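Long-range contacts in periplasmic binding protein (Agrobacterium tumefaciens str. B6, PDB 5L9G), which binds the opine mannopine and, as a periplasmic solute-binding protein, probably hands it to an ABC transporter for import: residues L282-P290 with E304-A312; Y121-Y132 with V220-V230. One frame throughout, in Å; residues are numbered along the deposited sequence.

Contact 1 (L282-P290 with E304-A312); sequences LPNSFATAP and EKMATMASA. With MO0 (mannopine), chain C.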
loop_
_atom_site.group_PDB
_atom_site.type_symbol
_atom_site.label_atom_id
_atom_site.label_comp_id
_atom_site.label_asym_id
_atom_site.label_seq_id
_atom_site.Cartn_x
_atom_site.Cartn_y
_atom_site.Cartn_z
ATOM N N LEU A 282 7.799 -10.331 -10.048
ATOM C CA LEU A 282 7.430 -9.074 -9.395
ATOM C C LEU A 282 8.517 -8.502 -8.446
ATOM O O LEU A 282 8.770 -7.288 -8.527
ATOM C CB LEU A 282 6.075 -9.220 -8.675
ATOM C CG LEU A 282 5.349 -7.934 -8.312
ATOM C CD1 LEU A 282 5.196 -6.990 -9.524
ATOM C CD2 LEU A 282 3.989 -8.256 -7.654
ATOM N N PRO A 283 9.224 -9.314 -7.610
ATOM C CA PRO A 283 10.246 -8.722 -6.728
ATOM C C PRO A 283 11.678 -8.742 -7.276
ATOM O O PRO A 283 12.612 -8.570 -6.486
ATOM C CB PRO A 283 10.145 -9.583 -5.454
ATOM C CG PRO A 283 9.427 -10.846 -5.861
ATOM C CD PRO A 283 9.063 -10.756 -7.316
ATOM N N ASN A 284 11.868 -8.934 -8.598
ATOM C CA ASN A 284 13.213 -9.038 -9.204
ATOM C C ASN A 284 14.157 -7.892 -8.813
ATOM O O ASN A 284 15.326 -8.141 -8.490
ATOM C CB ASN A 284 13.150 -9.226 -10.705
ATOM C CG ASN A 284 12.760 -10.642 -11.067
ATOM O OD1 ASN A 284 12.551 -11.497 -10.190
ATOM N ND2 ASN A 284 12.619 -10.915 -12.360
ATOM N N SER A 285 13.643 -6.673 -8.770
ATOM C CA SER A 285 14.461 -5.543 -8.314
ATOM C C SER A 285 13.745 -4.808 -7.183
ATOM O O SER A 285 14.385 -4.466 -6.175
ATOM C CB SER A 285 14.797 -4.605 -9.472
ATOM O OG SER A 285 13.632 -4.265 -10.205
ATOM N N PHE A 286 12.418 -4.592 -7.336
ATOM C CA PHE A 286 11.594 -3.870 -6.357
ATOM C C PHE A 286 11.237 -4.747 -5.153
ATOM O O PHE A 286 10.828 -5.886 -5.332
ATOM C CB PHE A 286 10.348 -3.283 -7.040
ATOM C CG PHE A 286 9.563 -2.304 -6.193
ATOM C CD1 PHE A 286 9.968 -0.974 -6.077
ATOM C CD2 PHE A 286 8.408 -2.704 -5.530
ATOM C CE1 PHE A 286 9.226 -0.065 -5.298
ATOM C CE2 PHE A 286 7.670 -1.795 -4.755
ATOM C CZ PHE A 286 8.086 -0.486 -4.645
ATOM N N ALA A 287 11.396 -4.211 -3.934
ATOM C CA ALA A 287 11.146 -4.955 -2.709
ATOM C C ALA A 287 9.644 -5.055 -2.421
ATOM O O ALA A 287 9.055 -4.195 -1.756
ATOM C CB ALA A 287 11.895 -4.342 -1.531
ATOM N N THR A 288 9.031 -6.092 -3.002
ATOM C CA THR A 288 7.621 -6.433 -2.788
ATOM C C THR A 288 7.528 -7.955 -2.597
ATOM O O THR A 288 8.553 -8.633 -2.689
ATOM C CB THR A 288 6.733 -5.876 -3.906
ATOM O OG1 THR A 288 5.369 -6.085 -3.513
ATOM C CG2 THR A 288 7.010 -6.540 -5.259
ATOM N N ALA A 289 6.316 -8.482 -2.317
ATOM C CA ALA A 289 6.100 -9.913 -2.127
ATOM C C ALA A 289 4.944 -10.347 -3.015
ATOM O O ALA A 289 3.881 -9.758 -2.903
ATOM C CB ALA A 289 5.768 -10.209 -0.669
ATOM N N PRO A 290 5.112 -11.345 -3.904
ATOM C CA PRO A 290 3.969 -11.786 -4.741
ATOM C C PRO A 290 2.831 -12.356 -3.896
ATOM O O PRO A 290 3.089 -12.898 -2.812
ATOM C CB PRO A 290 4.583 -12.855 -5.656
ATOM C CG PRO A 290 5.782 -13.346 -4.927
ATOM C CD PRO A 290 6.322 -12.149 -4.169
ATOM N N GLU A 304 17.993 -14.056 1.896
ATOM C CA GLU A 304 18.343 -12.630 1.848
ATOM C C GLU A 304 17.205 -11.862 1.147
ATOM O O GLU A 304 16.817 -10.789 1.617
ATOM C CB GLU A 304 19.672 -12.451 1.095
ATOM C CG GLU A 304 20.328 -11.095 1.247
ATOM C CD GLU A 304 21.538 -10.903 0.351
ATOM O OE1 GLU A 304 21.889 -9.728 0.103
ATOM O OE2 GLU A 304 22.129 -11.910 -0.107
ATOM N N LYS A 305 16.675 -12.433 0.032
ATOM C CA LYS A 305 15.559 -11.880 -0.748
ATOM C C LYS A 305 14.268 -11.882 0.090
ATOM O O LYS A 305 13.551 -10.879 0.109
ATOM C CB LYS A 305 15.350 -12.674 -2.052
ATOM C CG LYS A 305 14.545 -11.921 -3.104
ATOM C CD LYS A 305 15.464 -11.254 -4.112
ATOM C CE LYS A 305 14.784 -10.119 -4.817
ATOM N NZ LYS A 305 15.402 -9.842 -6.139
ATOM N N MET A 306 14.002 -12.991 0.807
ATOM C CA MET A 306 12.833 -13.142 1.681
ATOM C C MET A 306 12.824 -12.110 2.829
ATOM O O MET A 306 11.761 -11.597 3.170
ATOM C CB MET A 306 12.748 -14.565 2.243
ATOM C CG MET A 306 12.463 -15.632 1.190
ATOM S SD MET A 306 10.704 -15.795 0.760
ATOM C CE MET A 306 10.725 -17.372 -0.090
ATOM N N ALA A 307 14.005 -11.773 3.384
ATOM C CA ALA A 307 14.164 -10.827 4.496
ATOM C C ALA A 307 13.574 -9.436 4.235
ATOM O O ALA A 307 13.151 -8.769 5.178
ATOM C CB ALA A 307 15.632 -10.712 4.883
ATOM N N THR A 308 13.532 -9.012 2.963
ATOM C CA THR A 308 12.973 -7.721 2.551
ATOM C C THR A 308 11.454 -7.832 2.309
ATOM O O THR A 308 10.787 -6.810 2.121
ATOM C CB THR A 308 13.675 -7.235 1.265
ATOM O OG1 THR A 308 13.440 -8.187 0.213
ATOM C CG2 THR A 308 15.175 -7.016 1.456
ATOM N N MET A 309 10.929 -9.074 2.238
ATOM C CA MET A 309 9.511 -9.327 1.954
ATOM C C MET A 309 8.623 -9.147 3.158
ATOM O O MET A 309 8.860 -9.747 4.218
ATOM C CB MET A 309 9.293 -10.706 1.305
ATOM C CG MET A 309 9.891 -10.797 -0.069
ATOM S SD MET A 309 9.493 -12.350 -0.865
ATOM C CE MET A 309 10.190 -12.063 -2.458
ATOM N N ALA A 310 7.565 -8.349 2.973
ATOM C CA ALA A 310 6.575 -8.051 3.996
ATOM C C ALA A 310 5.968 -9.310 4.609
ATOM O O ALA A 310 5.648 -9.327 5.803
ATOM C CB ALA A 310 5.457 -7.229 3.398
ATOM N N SER A 311 5.787 -10.344 3.775
ATOM C CA SER A 311 5.131 -11.591 4.156
ATOM C C SER A 311 6.081 -12.689 4.650
ATOM O O SER A 311 5.610 -13.780 4.946
ATOM C CB SER A 311 4.255 -12.097 3.008
ATOM O OG SER A 311 5.035 -12.262 1.837
ATOM N N ALA A 312 7.393 -12.401 4.803
ATOM C CA ALA A 312 8.334 -13.395 5.317
ATOM C C ALA A 312 7.982 -13.662 6.791
ATOM O O ALA A 312 7.585 -12.720 7.495
ATOM C CB ALA A 312 9.766 -12.901 5.187
HETATM O OAB MO0 C . -6.204 2.217 -3.375
HETATM C CAF MO0 C . -5.626 3.359 -3.945
HETATM C CAG MO0 C . -4.226 3.643 -3.430
HETATM O OAC MO0 C . -4.292 4.429 -2.291
HETATM C CAH MO0 C . -3.353 2.421 -3.281
HETATM O OAM MO0 C . -3.276 1.703 -4.456
HETATM C CAI MO0 C . -1.959 2.677 -2.709
HETATM O OAD MO0 C . -1.219 3.513 -3.547
HETATM C CAJ MO0 C . -1.239 1.403 -2.370
HETATM O OAE MO0 C . -1.991 0.682 -1.437
HETATM C CAK MO0 C . 0.211 1.593 -1.898
HETATM N N MO0 C . 1.085 0.703 -2.673
HETATM C CA MO0 C . 2.466 0.642 -2.133
HETATM C C MO0 C . 3.392 1.478 -2.983
HETATM O O MO0 C . 2.915 2.198 -3.886
HETATM C CB MO0 C . 2.987 -0.768 -1.989
HETATM C CG MO0 C . 3.406 -1.378 -3.310
HETATM C CD MO0 C . 3.439 -2.866 -3.289
HETATM O OE1 MO0 C . 4.685 -3.489 -3.135
HETATM N NE2 MO0 C . 2.431 -3.580 -3.414
HETATM O OXT MO0 C . 4.643 1.518 -2.756
HETATM O O HOH W 1 13.373 -11.909 -7.356
HETATM O O HOH W 2 9.165 -4.609 1.266
HETATM O O HOH W 3 11.174 -8.257 -1.863
HETATM O O HOH W 4 3.015 -12.781 -0.049
#

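Contact 2 (Y121-Y132 with V220-V230); sequences YSTLIAWNKKTY and VDMIITWGGRV. With MO0 (mannopine), chain C.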
loop_
_atom_site.group_PDB
_atom_site.type_symbol
_atom_site.label_atom_id
_atom_site.label_comp_id
_atom_site.label_asym_id
_atom_site.label_seq_id
_atom_site.Cartn_x
_atom_site.Cartn_y
_atom_site.Cartn_z
ATOM N N TYR A 121 2.854 -5.956 1.030
ATOM C CA TYR A 121 3.836 -4.910 1.303
ATOM C C TYR A 121 3.665 -4.465 2.763
ATOM O O TYR A 121 2.731 -4.904 3.439
ATOM C CB TYR A 121 3.630 -3.729 0.341
ATOM C CG TYR A 121 2.289 -3.045 0.502
ATOM C CD1 TYR A 121 1.141 -3.557 -0.105
ATOM C CD2 TYR A 121 2.167 -1.876 1.252
ATOM C CE1 TYR A 121 -0.096 -2.940 0.053
ATOM C CE2 TYR A 121 0.936 -1.245 1.406
ATOM C CZ TYR A 121 -0.186 -1.772 0.790
ATOM O OH TYR A 121 -1.391 -1.148 0.924
ATOM N N SER A 122 4.545 -3.583 3.230
ATOM C CA SER A 122 4.466 -3.076 4.603
ATOM C C SER A 122 4.454 -1.559 4.601
ATOM O O SER A 122 5.136 -0.935 3.775
ATOM C CB SER A 122 5.654 -3.562 5.433
ATOM O OG SER A 122 5.730 -4.972 5.571
ATOM N N THR A 123 3.674 -0.975 5.513
ATOM C CA THR A 123 3.662 0.461 5.803
ATOM C C THR A 123 4.505 0.508 7.076
ATOM O O THR A 123 4.062 0.024 8.120
ATOM C CB THR A 123 2.246 0.968 6.000
ATOM O OG1 THR A 123 1.521 0.775 4.782
ATOM C CG2 THR A 123 2.217 2.425 6.379
ATOM N N LEU A 124 5.750 0.987 6.963
ATOM C CA LEU A 124 6.721 0.872 8.042
ATOM C C LEU A 124 7.451 2.171 8.378
ATOM O O LEU A 124 7.337 3.148 7.647
ATOM C CB LEU A 124 7.740 -0.278 7.691
ATOM C CG LEU A 124 8.441 -0.217 6.305
ATOM C CD1 LEU A 124 9.440 0.959 6.214
ATOM C CD2 LEU A 124 9.212 -1.511 6.037
ATOM N N ILE A 125 8.251 2.138 9.463
ATOM C CA ILE A 125 9.049 3.263 9.966
ATOM C C ILE A 125 10.446 3.207 9.374
ATOM O O ILE A 125 11.134 2.210 9.546
ATOM C CB ILE A 125 9.148 3.185 11.529
ATOM C CG1 ILE A 125 7.765 3.266 12.178
ATOM C CG2 ILE A 125 10.112 4.263 12.126
ATOM C CD1 ILE A 125 7.723 2.613 13.605
ATOM N N ALA A 126 10.900 4.315 8.798
ATOM C CA ALA A 126 12.275 4.464 8.301
ATOM C C ALA A 126 12.829 5.732 8.928
ATOM O O ALA A 126 12.074 6.686 9.147
ATOM C CB ALA A 126 12.293 4.602 6.777
ATOM N N TRP A 127 14.134 5.751 9.212
ATOM C CA TRP A 127 14.743 6.935 9.802
ATOM C C TRP A 127 16.058 7.279 9.159
ATOM O O TRP A 127 16.744 6.419 8.581
ATOM C CB TRP A 127 14.885 6.803 11.322
ATOM C CG TRP A 127 16.005 5.897 11.753
ATOM C CD1 TRP A 127 17.314 6.237 11.945
ATOM C CD2 TRP A 127 15.918 4.476 11.979
ATOM N NE1 TRP A 127 18.044 5.120 12.311
ATOM C CE2 TRP A 127 17.206 4.033 12.360
ATOM C CE3 TRP A 127 14.861 3.546 11.954
ATOM C CZ2 TRP A 127 17.469 2.693 12.705
ATOM C CZ3 TRP A 127 15.119 2.223 12.300
ATOM C CH2 TRP A 127 16.409 1.803 12.657
ATOM N N ASN A 128 16.417 8.553 9.304
ATOM C CA ASN A 128 17.609 9.130 8.743
ATOM C C ASN A 128 18.791 8.791 9.641
ATOM O O ASN A 128 18.841 9.246 10.800
ATOM C CB ASN A 128 17.408 10.655 8.677
ATOM C CG ASN A 128 18.427 11.370 7.858
ATOM O OD1 ASN A 128 19.586 10.948 7.745
ATOM N ND2 ASN A 128 18.003 12.472 7.256
ATOM N N LYS A 129 19.761 8.013 9.103
ATOM C CA LYS A 129 20.960 7.654 9.881
ATOM C C LYS A 129 21.909 8.844 10.143
ATOM O O LYS A 129 22.667 8.833 11.118
ATOM C CB LYS A 129 21.708 6.465 9.244
ATOM C CG LYS A 129 20.888 5.171 9.269
ATOM C CD LYS A 129 21.507 4.070 8.391
ATOM C CE LYS A 129 22.774 3.499 8.953
ATOM N NZ LYS A 129 23.487 2.697 7.928
ATOM N N LYS A 130 21.844 9.899 9.300
ATOM C CA LYS A 130 22.637 11.096 9.555
ATOM C C LYS A 130 22.090 11.757 10.850
ATOM O O LYS A 130 22.863 12.177 11.704
ATOM C CB LYS A 130 22.571 12.077 8.377
ATOM C CG LYS A 130 23.452 13.308 8.595
ATOM C CD LYS A 130 23.073 14.474 7.693
ATOM C CE LYS A 130 23.431 15.817 8.309
ATOM N NZ LYS A 130 24.857 15.873 8.760
ATOM N N THR A 131 20.749 11.743 11.024
ATOM C CA THR A 131 20.140 12.367 12.203
ATOM C C THR A 131 20.345 11.580 13.504
ATOM O O THR A 131 20.705 12.184 14.507
ATOM C CB THR A 131 18.637 12.639 11.945
ATOM O OG1 THR A 131 18.509 13.209 10.641
ATOM C CG2 THR A 131 18.016 13.561 13.020
ATOM N N TYR A 132 20.032 10.266 13.492
ATOM C CA TYR A 132 19.976 9.398 14.663
ATOM C C TYR A 132 21.002 8.287 14.730
ATOM O O TYR A 132 21.055 7.596 15.756
ATOM C CB TYR A 132 18.562 8.746 14.721
ATOM C CG TYR A 132 17.434 9.752 14.661
ATOM C CD1 TYR A 132 17.244 10.680 15.684
ATOM C CD2 TYR A 132 16.548 9.767 13.590
ATOM C CE1 TYR A 132 16.215 11.618 15.628
ATOM C CE2 TYR A 132 15.526 10.709 13.512
ATOM C CZ TYR A 132 15.353 11.623 14.541
ATOM O OH TYR A 132 14.348 12.547 14.481
ATOM N N VAL A 220 13.755 14.603 5.460
ATOM C CA VAL A 220 13.000 14.230 6.659
ATOM C C VAL A 220 13.923 13.483 7.603
ATOM O O VAL A 220 14.932 12.925 7.145
ATOM C CB VAL A 220 11.707 13.410 6.337
ATOM C CG1 VAL A 220 10.753 14.218 5.464
ATOM C CG2 VAL A 220 12.036 12.056 5.702
ATOM N N ASP A 221 13.556 13.404 8.895
ATOM C CA ASP A 221 14.350 12.648 9.871
ATOM C C ASP A 221 13.796 11.255 10.061
ATOM O O ASP A 221 14.519 10.315 10.366
ATOM C CB ASP A 221 14.484 13.421 11.187
ATOM C CG ASP A 221 15.241 14.721 10.984
ATOM O OD1 ASP A 221 16.313 14.693 10.334
ATOM O OD2 ASP A 221 14.731 15.766 11.399
ATOM N N MET A 222 12.485 11.119 9.895
ATOM C CA MET A 222 11.822 9.816 9.996
ATOM C C MET A 222 10.547 9.892 9.185
ATOM O O MET A 222 10.016 10.984 8.980
ATOM C CB MET A 222 11.562 9.388 11.449
ATOM C CG MET A 222 10.698 10.385 12.224
ATOM S SD MET A 222 10.450 9.792 13.918
ATOM C CE MET A 222 12.007 10.303 14.727
ATOM N N ILE A 223 10.066 8.735 8.714
ATOM C CA ILE A 223 8.905 8.692 7.812
ATOM C C ILE A 223 8.204 7.362 7.953
ATOM O O ILE A 223 8.853 6.329 8.147
ATOM C CB ILE A 223 9.373 8.936 6.320
ATOM C CG1 ILE A 223 8.216 8.914 5.302
ATOM C CG2 ILE A 223 10.495 7.941 5.867
ATOM C CD1 ILE A 223 8.634 9.401 3.895
ATOM N N ILE A 224 6.877 7.394 7.842
ATOM C CA ILE A 224 6.097 6.174 7.723
ATOM C C ILE A 224 5.726 6.096 6.247
ATOM O O ILE A 224 4.995 6.957 5.735
ATOM C CB ILE A 224 4.847 6.092 8.627
ATOM C CG1 ILE A 224 5.227 6.193 10.124
ATOM C CG2 ILE A 224 4.106 4.761 8.330
ATOM C CD1 ILE A 224 4.043 6.531 11.049
ATOM N N THR A 225 6.254 5.083 5.558
ATOM C CA THR A 225 5.934 4.875 4.135
ATOM C C THR A 225 6.090 3.372 3.797
ATOM O O THR A 225 6.305 2.538 4.682
ATOM C CB THR A 225 6.711 5.866 3.202
ATOM O OG1 THR A 225 6.180 5.806 1.866
ATOM C CG2 THR A 225 8.225 5.605 3.188
ATOM N N TRP A 226 5.969 3.052 2.515
ATOM C CA TRP A 226 5.961 1.681 2.016
ATOM C C TRP A 226 7.378 1.123 1.840
ATOM O O TRP A 226 8.261 1.808 1.331
ATOM C CB TRP A 226 5.085 1.621 0.745
ATOM C CG TRP A 226 3.712 2.210 1.018
ATOM C CD1 TRP A 226 2.859 1.851 2.024
ATOM C CD2 TRP A 226 3.024 3.202 0.240
ATOM N NE1 TRP A 226 1.693 2.591 1.951
ATOM C CE2 TRP A 226 1.753 3.402 0.840
ATOM C CE3 TRP A 226 3.359 3.957 -0.904
ATOM C CZ2 TRP A 226 0.838 4.343 0.363
ATOM C CZ3 TRP A 226 2.409 4.822 -1.438
ATOM C CH2 TRP A 226 1.167 5.017 -0.806
ATOM N N GLY A 227 7.569 -0.112 2.313
ATOM C CA GLY A 227 8.862 -0.801 2.341
ATOM C C GLY A 227 9.640 -0.805 1.037
ATOM O O GLY A 227 10.864 -0.654 1.038
ATOM N N GLY A 228 8.930 -1.028 -0.074
ATOM C CA GLY A 228 9.575 -1.058 -1.394
ATOM C C GLY A 228 10.159 0.291 -1.776
ATOM O O GLY A 228 11.282 0.367 -2.285
ATOM N N ARG A 229 9.428 1.363 -1.464
ATOM C CA ARG A 229 9.889 2.739 -1.724
ATOM C C ARG A 229 11.134 3.032 -0.889
ATOM O O ARG A 229 12.108 3.604 -1.397
ATOM C CB ARG A 229 8.780 3.760 -1.407
ATOM C CG ARG A 229 7.428 3.475 -2.095
ATOM C CD ARG A 229 7.496 3.442 -3.639
ATOM N NE ARG A 229 6.148 3.289 -4.202
ATOM C CZ ARG A 229 5.756 3.801 -5.366
ATOM N NH1 ARG A 229 6.613 4.483 -6.128
ATOM N NH2 ARG A 229 4.501 3.646 -5.776
ATOM N N VAL A 230 11.116 2.586 0.385
ATOM C CA VAL A 230 12.254 2.816 1.305
ATOM C C VAL A 230 13.485 2.055 0.821
ATOM O O VAL A 230 14.558 2.645 0.729
ATOM C CB VAL A 230 11.905 2.461 2.769
ATOM C CG1 VAL A 230 13.135 2.616 3.681
ATOM C CG2 VAL A 230 10.760 3.332 3.284
HETATM O OAB MO0 C . -6.204 2.217 -3.375
HETATM C CAF MO0 C . -5.626 3.359 -3.945
HETATM C CAG MO0 C . -4.226 3.643 -3.430
HETATM O OAC MO0 C . -4.292 4.429 -2.291
HETATM C CAH MO0 C . -3.353 2.421 -3.281
HETATM O OAM MO0 C . -3.276 1.703 -4.456
HETATM C CAI MO0 C . -1.959 2.677 -2.709
HETATM O OAD MO0 C . -1.219 3.513 -3.547
HETATM C CAJ MO0 C . -1.239 1.403 -2.370
HETATM O OAE MO0 C . -1.991 0.682 -1.437
HETATM C CAK MO0 C . 0.211 1.593 -1.898
HETATM N N MO0 C . 1.085 0.703 -2.673
HETATM C CA MO0 C . 2.466 0.642 -2.133
HETATM C C MO0 C . 3.392 1.478 -2.983
HETATM O O MO0 C . 2.915 2.198 -3.886
HETATM C CB MO0 C . 2.987 -0.768 -1.989
HETATM C CG MO0 C . 3.406 -1.378 -3.310
HETATM C CD MO0 C . 3.439 -2.866 -3.289
HETATM O OE1 MO0 C . 4.685 -3.489 -3.135
HETATM N NE2 MO0 C . 2.431 -3.580 -3.414
HETATM O OXT MO0 C . 4.643 1.518 -2.756
HETATM O O HOH W 5 -0.475 2.622 4.081
#

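Contact 1 (L282-P290 with E304-A312)
The ammonium nitrogen of Lys305 is gripped by two main-chain carbonyls of the 282-290 loop and a water. NZ donates to Asn284 O at 2.9 Å, arriving above the carbonyl plane (55° out of it), and more weakly to Pro283 O at 3.1 Å. The water that accepts from NZ also donates to Asn284 OD1, so main chain and side chain of one residue both serve the lysine; the ND2 of that amide turns instead to Asp281. A bend at chi2 (97°) steers the lysine chain off its helix toward these carbonyls.

Beside this polar grip lies an apolar one. Met309 runs extended beyond CG, its methyl CE meeting Pro283 CG at 3.7 Å, while nearer the backbone its CB faces Ala289 CB at 4.1 Å. Tyr301 touches both Met309 and Pro283, and Tyr296 of helix 294-299 packs on Met309 and Ala289.

Three further waters bridge the segments. One donates to both Ala287 O and Thr308 O; another gives its protons to Thr288 O and Thr308 OG1, a hydroxyl that spends its own on Lys305 O at 2.7 Å. The third joins Ser311 OG to Pro290 O.

On the ligand side, OG1 of Thr288 is set anti to the backbone N (chi1 -172°), from where it donates to mannopine OE1 at 2.7 Å; Phe286 presents a ring edge, with CE2 3.8 Å from the same oxygen. Ala289, next in line, pairs through its backbone with Asn120.

Thr288 thus works both ways, its hydroxyl to mannopine and its carbonyl to a water shared with Thr308, while Pro283 O and Asn284 O go to Lys305, whose charge would be expected to polarise those two carbonyls.

Contact 2 (Y121-Y132 with V220-V230)
Leu124 and Thr225 exchange two backbone hydrogen bonds, the Leu124 N to Thr225 O bond being 2.8 Å long and nearly straight (168°). Ala126 and Ile223 repeat the pattern, an antiparallel ladder that Gly227 N to Ser122 O extends at one end and Asn128 N to Asp221 O at the other.

Asn128 is used twice over: its ND2 donates to Val220 O at 3.1 Å, close to the amide plane, and its OD1 accepts from Lys130 N, capping helix 129-132. Thr131 OG1 donates to Asp221 OD1 at 2.7 Å on the anti side; OD2 takes Lys152 N, and Tyr132 OH bonds Pro150 O.

At the pocket end, Tyr121 turns its edge to the face of the Trp226 five-membered ring, planes at 90°. A water accepts from Trp226 NE1 at 3.0 Å and bonds Thr123 OG1. Mannopine lays CB over a Tyr121 face and CA over Trp226. Arg229 NE donates to mannopine OXT at 2.7 Å, and Arg229 NH2 to mannopine O at 2.9 Å; NH2 also bonds Gly29 O.

Strand pairing probably contributes to setting the two rings against each other, with Trp205 and Trp156 also packing on Trp226, and the paired guanidinium bonds probably neutralise the ligand's carboxylate.

In the fold
After the strands of its N-terminal part, the chain lays down strand 115-128, departs through several helices and strands 153-156 and 201-205, and returns as strand 222-226, where contact 2 closes a loop of 87 residues. Contact 1 opens only later and closes a loop of 13 residues that holds helix 294-299, so the two follow in series, neither nested nor crossed. Strand 115-128 joins them: strand 289-290 pairs with it antiparallel, as does 222-226. They also touch directly, Phe286 CZ lying 3.6 Å from Gly228 CA and Ala310 packing on Ser122. Both reach mannopine, consistent with the ligand-enclosing cleft of periplasmic binding proteins.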